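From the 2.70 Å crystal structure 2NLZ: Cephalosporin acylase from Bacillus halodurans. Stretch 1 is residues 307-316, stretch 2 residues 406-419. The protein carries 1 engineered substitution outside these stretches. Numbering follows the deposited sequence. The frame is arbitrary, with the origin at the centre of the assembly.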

# COMPACT_ATOMS: atom_id res chain seq x y z
N ALA D 307 31.24 -11.11 -5.68
CA ALA D 307 32.07 -10.85 -4.52
C ALA D 307 31.93 -11.93 -3.44
O ALA D 307 32.91 -12.27 -2.77
CB ALA D 307 31.72 -9.48 -3.94
N PHE D 308 30.72 -12.45 -3.28
CA PHE D 308 30.46 -13.38 -2.19
C PHE D 308 31.12 -14.73 -2.42
O PHE D 308 31.61 -15.36 -1.48
CB PHE D 308 28.96 -13.53 -1.93
CG PHE D 308 28.59 -13.57 -0.47
CD1 PHE D 308 29.21 -14.46 0.40
CD2 PHE D 308 27.62 -12.71 0.03
CE1 PHE D 308 28.87 -14.49 1.76
CE2 PHE D 308 27.27 -12.74 1.39
CZ PHE D 308 27.90 -13.63 2.25
N VAL D 309 31.13 -15.18 -3.68
CA VAL D 309 31.76 -16.46 -4.00
C VAL D 309 33.29 -16.32 -3.98
O VAL D 309 34.01 -17.30 -3.75
CB VAL D 309 31.24 -17.06 -5.32
CG1 VAL D 309 31.46 -18.56 -5.32
CG2 VAL D 309 29.77 -16.80 -5.46
N ASP D 310 33.76 -15.10 -4.17
CA ASP D 310 35.17 -14.79 -3.97
C ASP D 310 35.52 -14.84 -2.51
O ASP D 310 36.45 -15.54 -2.13
CB ASP D 310 35.51 -13.41 -4.52
CG ASP D 310 35.79 -13.44 -5.99
OD1 ASP D 310 36.00 -14.55 -6.53
OD2 ASP D 310 35.79 -12.36 -6.61
N GLY D 311 34.76 -14.12 -1.70
CA GLY D 311 34.97 -14.08 -0.25
C GLY D 311 34.90 -15.46 0.39
O GLY D 311 35.67 -15.75 1.31
N MET D 312 33.99 -16.30 -0.10
CA MET D 312 33.82 -17.65 0.44
C MET D 312 34.96 -18.57 0.03
O MET D 312 35.28 -19.53 0.74
CB MET D 312 32.48 -18.24 0.01
CG MET D 312 31.41 -18.15 1.08
SD MET D 312 29.79 -18.06 0.31
CE MET D 312 28.82 -19.14 1.38
N LYS D 313 35.57 -18.28 -1.11
CA LYS D 313 36.69 -19.06 -1.62
C LYS D 313 37.99 -18.69 -0.89
O LYS D 313 38.74 -19.57 -0.46
CB LYS D 313 36.84 -18.84 -3.14
CG LYS D 313 38.04 -19.53 -3.80
CD LYS D 313 37.78 -21.00 -4.13
CE LYS D 313 39.03 -21.70 -4.71
NZ LYS D 313 39.51 -21.09 -5.99
N TYR D 314 38.22 -17.39 -0.72
CA TYR D 314 39.55 -16.92 -0.32
C TYR D 314 39.71 -16.45 1.13
O TYR D 314 40.81 -16.56 1.68
CB TYR D 314 40.04 -15.83 -1.28
CG TYR D 314 40.08 -16.27 -2.73
CD1 TYR D 314 40.98 -17.24 -3.17
CD2 TYR D 314 39.23 -15.70 -3.67
CE1 TYR D 314 41.03 -17.65 -4.51
CE2 TYR D 314 39.27 -16.09 -5.01
CZ TYR D 314 40.16 -17.07 -5.42
OH TYR D 314 40.18 -17.44 -6.74
N VAL D 315 38.64 -15.92 1.74
CA VAL D 315 38.75 -15.30 3.06
C VAL D 315 38.81 -16.30 4.21
O VAL D 315 37.92 -17.13 4.39
CB VAL D 315 37.66 -14.22 3.32
CG1 VAL D 315 37.67 -13.76 4.77
CG2 VAL D 315 37.87 -13.03 2.39
N THR D 316 39.91 -16.21 4.96
CA THR D 316 40.17 -17.01 6.15
C THR D 316 41.30 -16.33 6.95
O THR D 316 41.69 -15.20 6.63
CB THR D 316 40.58 -18.44 5.78
OG1 THR D 316 40.84 -19.18 6.98
CG2 THR D 316 41.82 -18.44 4.90
N ASN D 406 41.89 -28.81 0.60
CA ASN D 406 42.33 -27.90 -0.45
C ASN D 406 41.69 -26.51 -0.39
O ASN D 406 42.08 -25.61 -1.13
CB ASN D 406 42.13 -28.53 -1.83
CG ASN D 406 42.99 -29.76 -2.05
OD1 ASN D 406 42.53 -30.77 -2.58
ND2 ASN D 406 44.25 -29.69 -1.63
N HIS D 407 40.71 -26.35 0.50
CA HIS D 407 40.08 -25.05 0.72
C HIS D 407 40.94 -24.25 1.68
O HIS D 407 41.48 -24.80 2.63
CB HIS D 407 38.67 -25.20 1.29
CG HIS D 407 37.83 -23.97 1.16
ND1 HIS D 407 36.80 -23.87 0.25
CD2 HIS D 407 37.87 -22.78 1.81
CE1 HIS D 407 36.24 -22.68 0.35
NE2 HIS D 407 36.87 -22.00 1.28
N ASP D 408 41.05 -22.95 1.43
CA ASP D 408 41.87 -22.06 2.27
C ASP D 408 41.39 -21.97 3.73
O ASP D 408 42.20 -21.80 4.64
CB ASP D 408 41.94 -20.67 1.65
CG ASP D 408 42.57 -20.66 0.26
OD1 ASP D 408 43.40 -21.55 -0.05
OD2 ASP D 408 42.24 -19.75 -0.52
N ASN D 409 40.08 -22.06 3.94
CA ASN D 409 39.48 -22.06 5.28
C ASN D 409 39.33 -23.48 5.85
O ASN D 409 38.35 -23.79 6.54
CB ASN D 409 38.14 -21.32 5.27
CG ASN D 409 37.64 -21.00 6.66
OD1 ASN D 409 38.24 -20.21 7.37
ND2 ASN D 409 36.53 -21.63 7.06
N ALA D 410 40.31 -24.34 5.56
CA ALA D 410 40.33 -25.69 6.11
C ALA D 410 40.63 -25.66 7.60
O ALA D 410 41.38 -24.80 8.07
CB ALA D 410 41.36 -26.52 5.38
N LEU D 411 40.03 -26.58 8.34
CA LEU D 411 40.24 -26.67 9.79
C LEU D 411 41.68 -26.99 10.11
O LEU D 411 42.24 -27.98 9.63
CB LEU D 411 39.31 -27.71 10.41
CG LEU D 411 39.50 -28.12 11.87
CD1 LEU D 411 39.34 -26.95 12.82
CD2 LEU D 411 38.51 -29.22 12.23
N LYS D 412 42.29 -26.14 10.92
CA LYS D 412 43.65 -26.31 11.39
C LYS D 412 43.64 -25.96 12.87
O LYS D 412 42.87 -25.09 13.30
CB LYS D 412 44.57 -25.36 10.63
CG LYS D 412 45.91 -25.95 10.21
CD LYS D 412 45.87 -26.45 8.77
CE LYS D 412 47.27 -26.74 8.26
NZ LYS D 412 47.30 -26.92 6.79
N PRO D 413 44.46 -26.65 13.68
CA PRO D 413 44.56 -26.29 15.10
C PRO D 413 45.14 -24.91 15.27
O PRO D 413 46.11 -24.57 14.59
CB PRO D 413 45.52 -27.34 15.67
CG PRO D 413 46.27 -27.87 14.49
CD PRO D 413 45.31 -27.81 13.35
N GLY D 414 44.53 -24.10 16.13
CA GLY D 414 45.03 -22.76 16.44
C GLY D 414 44.78 -21.74 15.36
O GLY D 414 45.37 -20.66 15.36
N LYS D 415 43.90 -22.08 14.43
CA LYS D 415 43.53 -21.19 13.34
C LYS D 415 42.16 -20.60 13.64
O LYS D 415 41.31 -21.28 14.21
CB LYS D 415 43.50 -21.99 12.04
CG LYS D 415 43.01 -21.24 10.81
CD LYS D 415 42.83 -22.20 9.64
CE LYS D 415 42.69 -21.45 8.34
NZ LYS D 415 42.40 -22.37 7.22
N ARG D 416 41.93 -19.34 13.29
CA ARG D 416 40.57 -18.81 13.39
C ARG D 416 39.89 -18.75 12.02
O ARG D 416 40.55 -18.48 11.01
CB ARG D 416 40.53 -17.47 14.13
CG ARG D 416 41.49 -16.47 13.57
CD ARG D 416 42.31 -15.82 14.67
NE ARG D 416 43.37 -15.01 14.07
CZ ARG D 416 43.48 -13.70 14.24
NH1 ARG D 416 42.61 -13.04 15.00
NH2 ARG D 416 44.47 -13.04 13.65
N THR D 417 38.59 -19.02 12.00
CA THR D 417 37.86 -19.24 10.75
C THR D 417 37.28 -17.98 10.11
O THR D 417 37.19 -16.93 10.76
CB THR D 417 36.69 -20.23 10.95
OG1 THR D 417 35.98 -20.37 9.72
CG2 THR D 417 35.75 -19.74 12.04
N TYR D 418 36.91 -18.12 8.84
CA TYR D 418 36.00 -17.23 8.15
C TYR D 418 34.88 -16.87 9.12
O TYR D 418 34.17 -17.75 9.62
CB TYR D 418 35.43 -17.95 6.92
CG TYR D 418 34.46 -17.16 6.07
CD1 TYR D 418 33.10 -17.15 6.36
CD2 TYR D 418 34.89 -16.46 4.94
CE1 TYR D 418 32.20 -16.44 5.58
CE2 TYR D 418 34.00 -15.75 4.15
CZ TYR D 418 32.66 -15.74 4.47
OH TYR D 418 31.77 -15.04 3.69
N HIS D 419 34.73 -15.57 9.38
CA HIS D 419 33.81 -15.08 10.40
C HIS D 419 32.74 -14.20 9.77
O HIS D 419 33.05 -13.34 8.96
CB HIS D 419 34.58 -14.27 11.45
CG HIS D 419 34.16 -14.56 12.86
ND1 HIS D 419 33.02 -14.02 13.41
CD2 HIS D 419 34.72 -15.32 13.82
CE1 HIS D 419 32.89 -14.44 14.66
NE2 HIS D 419 33.91 -15.23 14.93

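The most unusual feature of this contact is one side-chain oxygen, OD1 of N409, which accepts hydrogen bonds from both stretches. T316 OG1 donates to N409 OD1 across the contact at 2.8 Å. Y418 N donates to the same N409 OD1 at 2.9 Å, nearly straight at 171°. The other end of the amide is also used: N409 ND2 donates to T417 OG1 at 3.0 Å. An asparagine suits this place because its short side chain carries both an acceptor and a donor. Its CA-to-CB bond points toward stretch 1, with chi1 in t.

T316 lies just beyond the helix that ends at Y314, and V315 is the first residue to leave helical phi/psi. The CA-to-CB bond of T316 points toward stretch 2, and the residue is buried. Its two branches do different work. T316 OG1 makes the hydrogen bond to N409, while the methyl T316 CG2 packs 3.4 Å from D408 O and 3.9 Å from D408 CB.

K415 extends beside this site with all four chi angles in t. K415 CE is 3.2 Å from T316 OG1. K415 NZ donates to D408 O at 2.6 Å and to A410 O at 2.8 Å. These bonds tie the lysine to the H407–A410 segment, a type I turn, and give its buried charge two carbonyl partners.

Y418 loses more surface to the other stretch than any other residue here, 108 Å². Its CA-to-CB bond points sideways, but the end of the side chain comes nearer to the helix. Two carbonyl oxygens sit at the ring edge: V315 O is 3.2 Å from Y418 CD2, and G311 O is 3.3 Å from Y418 CE2. Apolar packing adds to this, with V315 CG1 3.9 Å from Y418 CD2 and M312 CG 4.3 Å from Y418 CZ. A tyrosine ring suits both roles, offering polarised C–H edges to the carbonyls and an apolar surface to V315 and M312. Y418 OH lies 3.5 Å from F308 CE1. At G311 an ideal CB would stand 4.4 Å from Y418 OH.

H407 makes the second hydrogen bond across the contact. H407 NE2 donates to M312 O at 3.0 Å, with an angle of 132°. The acceptor lies near the imidazole plane, at the ring edge. This carbonyl is in the last turn of the helix, and its oxygen is not taken by a backbone amide within the stretch. A histidine suits this place because its ring carries an N–H at its far edge. The ring reaches the carbonyl with chi1 in t.

The CA-to-CB bond of D408 points toward stretch 1. D408 OD2 lies 3.9 Å from Y314 CD1. Together the two stretches bury 516 Å², counting both sides.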